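Local coordinates for genome polyprotein (Chicken sicinivirus JSY, PDB 6QWT) that includes the 3D RNA-dependent RNA polymerase, the part held in this chain, which probably copies the viral RNA genome during replication, at residues 33-39 with 158-164; 52-56 with 169-174. All blocks are in the same frame, centred on the assembly; numbering follows the deposited sequence.

Contact 1: residues 33-39 with 158-164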
loop_
_atom_site.group_PDB
_atom_site.type_symbol
_atom_site.label_atom_id
_atom_site.label_comp_id
_atom_site.label_asym_id
_atom_site.label_seq_id
_atom_site.Cartn_x
_atom_site.Cartn_y
_atom_site.Cartn_z
ATOM N N THR A 33 10.851 13.528 16.913
ATOM C CA THR A 33 10.472 12.170 17.274
ATOM C C THR A 33 10.687 11.182 16.139
ATOM O O THR A 33 10.410 9.990 16.311
ATOM C CB THR A 33 9.004 12.117 17.723
ATOM O OG1 THR A 33 8.150 12.283 16.585
ATOM C CG2 THR A 33 8.709 13.214 18.734
ATOM N N LYS A 34 11.164 11.644 14.984
ATOM C CA LYS A 34 11.391 10.792 13.828
ATOM C C LYS A 34 12.695 11.192 13.158
ATOM O O LYS A 34 13.090 12.360 13.184
ATOM C CB LYS A 34 10.246 10.888 12.812
ATOM C CG LYS A 34 9.009 10.076 13.160
ATOM C CD LYS A 34 7.811 10.557 12.354
ATOM C CE LYS A 34 6.859 9.422 12.023
ATOM N NZ LYS A 34 5.729 9.898 11.176
ATOM N N GLU A 35 13.351 10.211 12.550
ATOM C CA GLU A 35 14.606 10.399 11.841
ATOM C C GLU A 35 14.627 9.457 10.648
ATOM O O GLU A 35 13.861 8.489 10.602
ATOM C CB GLU A 35 15.812 10.132 12.753
ATOM C CG GLU A 35 16.061 11.211 13.794
ATOM C CD GLU A 35 17.223 10.878 14.710
ATOM O OE1 GLU A 35 18.019 9.981 14.360
ATOM O OE2 GLU A 35 17.340 11.510 15.780
ATOM N N PRO A 36 15.481 9.723 9.655
ATOM C CA PRO A 36 15.590 8.801 8.516
ATOM C C PRO A 36 15.986 7.402 8.964
ATOM O O PRO A 36 16.810 7.228 9.862
ATOM C CB PRO A 36 16.677 9.442 7.646
ATOM C CG PRO A 36 16.615 10.896 7.987
ATOM C CD PRO A 36 16.282 10.943 9.452
ATOM N N ALA A 37 15.380 6.401 8.324
ATOM C CA ALA A 37 15.631 5.012 8.679
ATOM C C ALA A 37 17.101 4.656 8.489
ATOM O O ALA A 37 17.808 5.244 7.665
ATOM C CB ALA A 37 14.767 4.075 7.834
ATOM N N VAL A 38 17.554 3.675 9.266
ATOM C CA VAL A 38 18.914 3.167 9.143
ATOM C C VAL A 38 19.066 2.479 7.790
ATOM O O VAL A 38 18.345 1.526 7.474
ATOM C CB VAL A 38 19.247 2.211 10.295
ATOM C CG1 VAL A 38 20.600 1.547 10.069
ATOM C CG2 VAL A 38 19.223 2.951 11.619
ATOM N N LEU A 39 20.003 2.959 6.977
ATOM C CA LEU A 39 20.300 2.307 5.711
ATOM C C LEU A 39 21.656 1.618 5.687
ATOM O O LEU A 39 21.832 0.671 4.915
ATOM C CB LEU A 39 20.225 3.317 4.554
ATOM C CG LEU A 39 18.900 4.078 4.406
ATOM C CD1 LEU A 39 18.966 5.065 3.253
ATOM C CD2 LEU A 39 17.720 3.125 4.225
ATOM N N LYS A 158 13.993 0.766 2.529
ATOM C CA LYS A 158 13.131 1.907 2.244
ATOM C C LYS A 158 13.651 3.140 2.970
ATOM O O LYS A 158 13.662 3.190 4.204
ATOM C CB LYS A 158 11.687 1.614 2.637
ATOM C CG LYS A 158 10.723 2.698 2.164
ATOM C CD LYS A 158 9.267 2.413 2.514
ATOM C CE LYS A 158 8.365 2.860 1.365
ATOM N NZ LYS A 158 7.366 1.806 1.046
ATOM N N ASP A 159 14.063 4.140 2.198
ATOM C CA ASP A 159 14.558 5.409 2.719
ATOM C C ASP A 159 13.363 6.273 3.108
ATOM O O ASP A 159 12.666 6.806 2.239
ATOM C CB ASP A 159 15.418 6.079 1.655
ATOM C CG ASP A 159 16.129 7.330 2.156
ATOM O OD1 ASP A 159 16.780 7.985 1.313
ATOM O OD2 ASP A 159 16.045 7.665 3.363
ATOM N N GLU A 160 13.115 6.403 4.412
ATOM C CA GLU A 160 11.927 7.094 4.897
ATOM C C GLU A 160 12.129 7.483 6.355
ATOM O O GLU A 160 12.990 6.937 7.045
ATOM C CB GLU A 160 10.672 6.222 4.759
ATOM C CG GLU A 160 10.529 5.198 5.885
ATOM C CD GLU A 160 9.491 4.130 5.594
ATOM O OE1 GLU A 160 9.732 2.956 5.953
ATOM O OE2 GLU A 160 8.437 4.465 5.014
ATOM N N LEU A 161 11.313 8.433 6.815
ATOM C CA LEU A 161 11.319 8.805 8.225
ATOM C C LEU A 161 10.738 7.679 9.072
ATOM O O LEU A 161 9.740 7.052 8.704
ATOM C CB LEU A 161 10.512 10.086 8.450
ATOM C CG LEU A 161 11.105 11.418 7.979
ATOM C CD1 LEU A 161 10.193 12.567 8.380
ATOM C CD2 LEU A 161 12.513 11.629 8.526
ATOM N N ARG A 162 11.371 7.420 10.215
ATOM C CA ARG A 162 10.916 6.397 11.145
ATOM C C ARG A 162 10.998 6.936 12.564
ATOM O O ARG A 162 11.792 7.835 12.854
ATOM C CB ARG A 162 11.750 5.112 11.025
ATOM C CG ARG A 162 11.747 4.499 9.636
ATOM C CD ARG A 162 10.476 3.723 9.382
ATOM N NE ARG A 162 10.594 2.347 9.856
ATOM C CZ ARG A 162 9.563 1.544 10.085
ATOM N NH1 ARG A 162 8.323 1.977 9.885
ATOM N NH2 ARG A 162 9.772 0.305 10.516
ATOM N N GLY A 163 10.169 6.379 13.445
ATOM C CA GLY A 163 10.274 6.712 14.853
ATOM C C GLY A 163 11.667 6.440 15.388
ATOM O O GLY A 163 12.359 5.523 14.945
ATOM N N VAL A 164 12.083 7.263 16.356
ATOM C CA VAL A 164 13.446 7.169 16.876
ATOM C C VAL A 164 13.694 5.812 17.520
ATOM O O VAL A 164 14.839 5.349 17.583
ATOM C CB VAL A 164 13.726 8.316 17.866
ATOM C CG1 VAL A 164 14.021 9.603 17.112
ATOM C CG2 VAL A 164 12.553 8.494 18.826
HETATM O O HOH W 1 16.013 6.510 5.562
#
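Strands 34-36 and 161-163 form a two-stranded antiparallel sheet. The sequence of 158-164 resembles motif F of picornaviral polymerases, a fingers element that lines the nucleotide entry path in relatives. Leu161, Val164 and Lys34 lose the most surface here. Leu161 pairs with Pro36 at a non-hydrogen-bonded position. Leu161 CD2 lies 3.9 Å from Pro36 CD, and Trp411 of strand 411-412 packs against both side chains. Lys34 pairs with Gly163 in the same way. The CG of Lys34 lies 3.9 Å from Gly163 N. Between these two pairs, Glu35 and Arg162 make the hydrogen-bonded pair: Glu35 N to Arg162 O is 2.9 Å, and Arg162 N to Glu35 O is 2.7 Å. The Glu35 carboxylate forms a salt bridge with Arg45. The pairing continues beyond Pro36, where Ala37 N donates to Glu160 O at 2.8 Å. At the other end, Gly163 is the N-cap of helix 164-168. Val164 opens that helix, and Val164 CG1 is 4.1 Å from Lys34 N. The backbone Val164 N donates to Thr33 O at 3.2 Å.

Contact 2: residues 52-56 with 169-174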
loop_
_atom_site.group_PDB
_atom_site.type_symbol
_atom_site.label_atom_id
_atom_site.label_comp_id
_atom_site.label_asym_id
_atom_site.label_seq_id
_atom_site.Cartn_x
_atom_site.Cartn_y
_atom_site.Cartn_z
ATOM N N GLN A 52 20.258 -7.605 8.759
ATOM C CA GLN A 52 19.731 -8.716 9.542
ATOM C C GLN A 52 18.336 -8.402 10.077
ATOM O O GLN A 52 17.421 -9.229 9.977
ATOM C CB GLN A 52 20.695 -9.043 10.686
ATOM C CG GLN A 52 20.454 -10.383 11.361
ATOM C CD GLN A 52 19.409 -10.302 12.458
ATOM O OE1 GLN A 52 19.363 -9.331 13.219
ATOM N NE2 GLN A 52 18.559 -11.319 12.541
ATOM N N VAL A 53 18.152 -7.206 10.637
ATOM C CA VAL A 53 16.857 -6.848 11.211
ATOM C C VAL A 53 15.799 -6.709 10.120
ATOM O O VAL A 53 14.649 -7.124 10.299
ATOM C CB VAL A 53 16.979 -5.562 12.048
ATOM C CG1 VAL A 53 15.621 -5.160 12.612
ATOM C CG2 VAL A 53 17.998 -5.753 13.168
ATOM N N ALA A 54 16.169 -6.136 8.968
ATOM C CA ALA A 54 15.185 -5.902 7.913
ATOM C C ALA A 54 14.613 -7.204 7.360
ATOM O O ALA A 54 13.487 -7.218 6.852
ATOM C CB ALA A 54 15.802 -5.077 6.783
ATOM N N PHE A 55 15.365 -8.299 7.441
ATOM C CA PHE A 55 14.912 -9.592 6.945
ATOM C C PHE A 55 14.547 -10.553 8.069
ATOM O O PHE A 55 14.324 -11.739 7.807
ATOM C CB PHE A 55 15.984 -10.217 6.048
ATOM C CG PHE A 55 16.073 -9.597 4.682
ATOM C CD1 PHE A 55 16.911 -8.520 4.448
ATOM C CD2 PHE A 55 15.319 -10.093 3.631
ATOM C CE1 PHE A 55 16.994 -7.945 3.194
ATOM C CE2 PHE A 55 15.397 -9.524 2.370
ATOM C CZ PHE A 55 16.236 -8.449 2.152
ATOM N N SER A 56 14.468 -10.070 9.313
ATOM C CA SER A 56 14.283 -10.973 10.446
ATOM C C SER A 56 12.880 -11.569 10.481
ATOM O O SER A 56 12.698 -12.679 10.995
ATOM C CB SER A 56 14.586 -10.245 11.757
ATOM O OG SER A 56 13.713 -9.146 11.953
ATOM N N ALA A 169 16.638 0.515 16.807
ATOM C CA ALA A 169 16.554 -0.927 16.618
ATOM C C ALA A 169 16.873 -1.366 15.191
ATOM O O ALA A 169 16.848 -2.570 14.914
ATOM C CB ALA A 169 15.160 -1.430 17.014
ATOM N N ALA A 170 17.166 -0.424 14.290
ATOM C CA ALA A 170 17.457 -0.707 12.880
ATOM C C ALA A 170 16.283 -1.385 12.175
ATOM O O ALA A 170 16.473 -2.141 11.218
ATOM C CB ALA A 170 18.732 -1.544 12.722
ATOM N N LYS A 171 15.060 -1.108 12.632
ATOM C CA LYS A 171 13.851 -1.675 12.029
ATOM C C LYS A 171 13.431 -0.795 10.857
ATOM O O LYS A 171 12.560 0.069 10.965
ATOM C CB LYS A 171 12.733 -1.787 13.058
ATOM C CG LYS A 171 12.937 -2.831 14.133
ATOM C CD LYS A 171 11.791 -2.768 15.128
ATOM C CE LYS A 171 11.982 -3.730 16.287
ATOM N NZ LYS A 171 10.876 -3.597 17.279
ATOM N N THR A 172 14.058 -1.029 9.712
ATOM C CA THR A 172 13.729 -0.311 8.492
ATOM C C THR A 172 13.068 -1.263 7.505
ATOM O O THR A 172 13.453 -2.432 7.400
ATOM C CB THR A 172 14.976 0.328 7.882
ATOM O OG1 THR A 172 15.633 -0.610 7.023
ATOM C CG2 THR A 172 15.920 0.743 8.991
ATOM N N ARG A 173 12.059 -0.760 6.801
ATOM C CA ARG A 173 11.249 -1.595 5.932
ATOM C C ARG A 173 11.946 -1.816 4.593
ATOM O O ARG A 173 12.944 -1.171 4.257
ATOM C CB ARG A 173 9.869 -0.969 5.719
ATOM C CG ARG A 173 9.124 -0.662 7.009
ATOM C CD ARG A 173 7.661 -0.352 6.742
ATOM N NE ARG A 173 7.479 0.991 6.201
ATOM C CZ ARG A 173 6.448 1.358 5.450
ATOM N NH1 ARG A 173 5.503 0.479 5.150
ATOM N NH2 ARG A 173 6.361 2.604 4.998
ATOM N N LEU A 174 11.406 -2.756 3.827
ATOM C CA LEU A 174 11.888 -3.050 2.488
ATOM C C LEU A 174 10.947 -2.446 1.457
ATOM O O LEU A 174 9.732 -2.385 1.670
ATOM C CB LEU A 174 12.000 -4.559 2.268
ATOM C CG LEU A 174 12.960 -5.305 3.190
ATOM C CD1 LEU A 174 12.612 -6.784 3.218
ATOM C CD2 LEU A 174 14.395 -5.095 2.738
HETATM O O HOH W 2 11.747 -4.922 6.760
#
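The C-terminal end of the short helix 50-54, with Phe55 just after it, rests on the loop that runs from helix 164-168 into strand 174-177. Val53 is the main bump. Val53 CG1 enters a shallow hollow in the loop, 3.7 Å from Ala169 O, 3.4 Å from Ala170 O and 3.9 Å from Lys171 CG. The bends of the loop shape this hollow. Ala170 has positive phi and ends the preceding helix in a Schellman motif, and Lys171 is the centre of an inverse gamma turn. Ala54 is the smaller bump. Ala54 CB sits 3.6 Å from Thr172 O and 4.3 Å from Leu174 CD2. Leu174 then fills the angle between Ala54 and Phe55. Leu174 CD1 lies 3.8 Å from Ala54 O and makes a CH-pi contact over one face of the Phe55 ring, 4.2 Å from the centroid. Leu174 CD2 reaches to 3.9 Å from Phe55 CZ. The direct contacts are van der Waals and CH-pi. Water 2 bridges the gap beside Ala54, donating to Ala54 O at 2.9 Å and to Thr172 O at 3.1 Å. Leu157 of strand 152-157 touches Ala54, Thr172 and Leu174. Phe282, at the end of strand 277-282, meets Phe55 edge-to-face, so Phe55 borders the mixed sheet, in which 174-177 is one of the two outermost strands.

The centres of contact 1 and contact 2 are about 12 Å apart, on the same side of the chain's centre. Their segments alternate along the chain: 33-39, 52-56, 158-164, 169-174. Strand 34-36 precedes helix 50-54, and helix 164-168 joins the two later segments. One N-terminal region therefore packs twice on the motif F-like region, which leaves strand 152-157 and returns as strand 174-177. The contacts also touch directly. Glu160 OE2 and Arg173 NH2 form a 2.8 Å salt bridge, and Lys158 N probably hydrogen-bonds to Arg173 O, also at 2.8 Å. As in related picornaviral polymerases, both contacts probably lie within the fingers, where they join the N-terminal part of the chain to the motif F region.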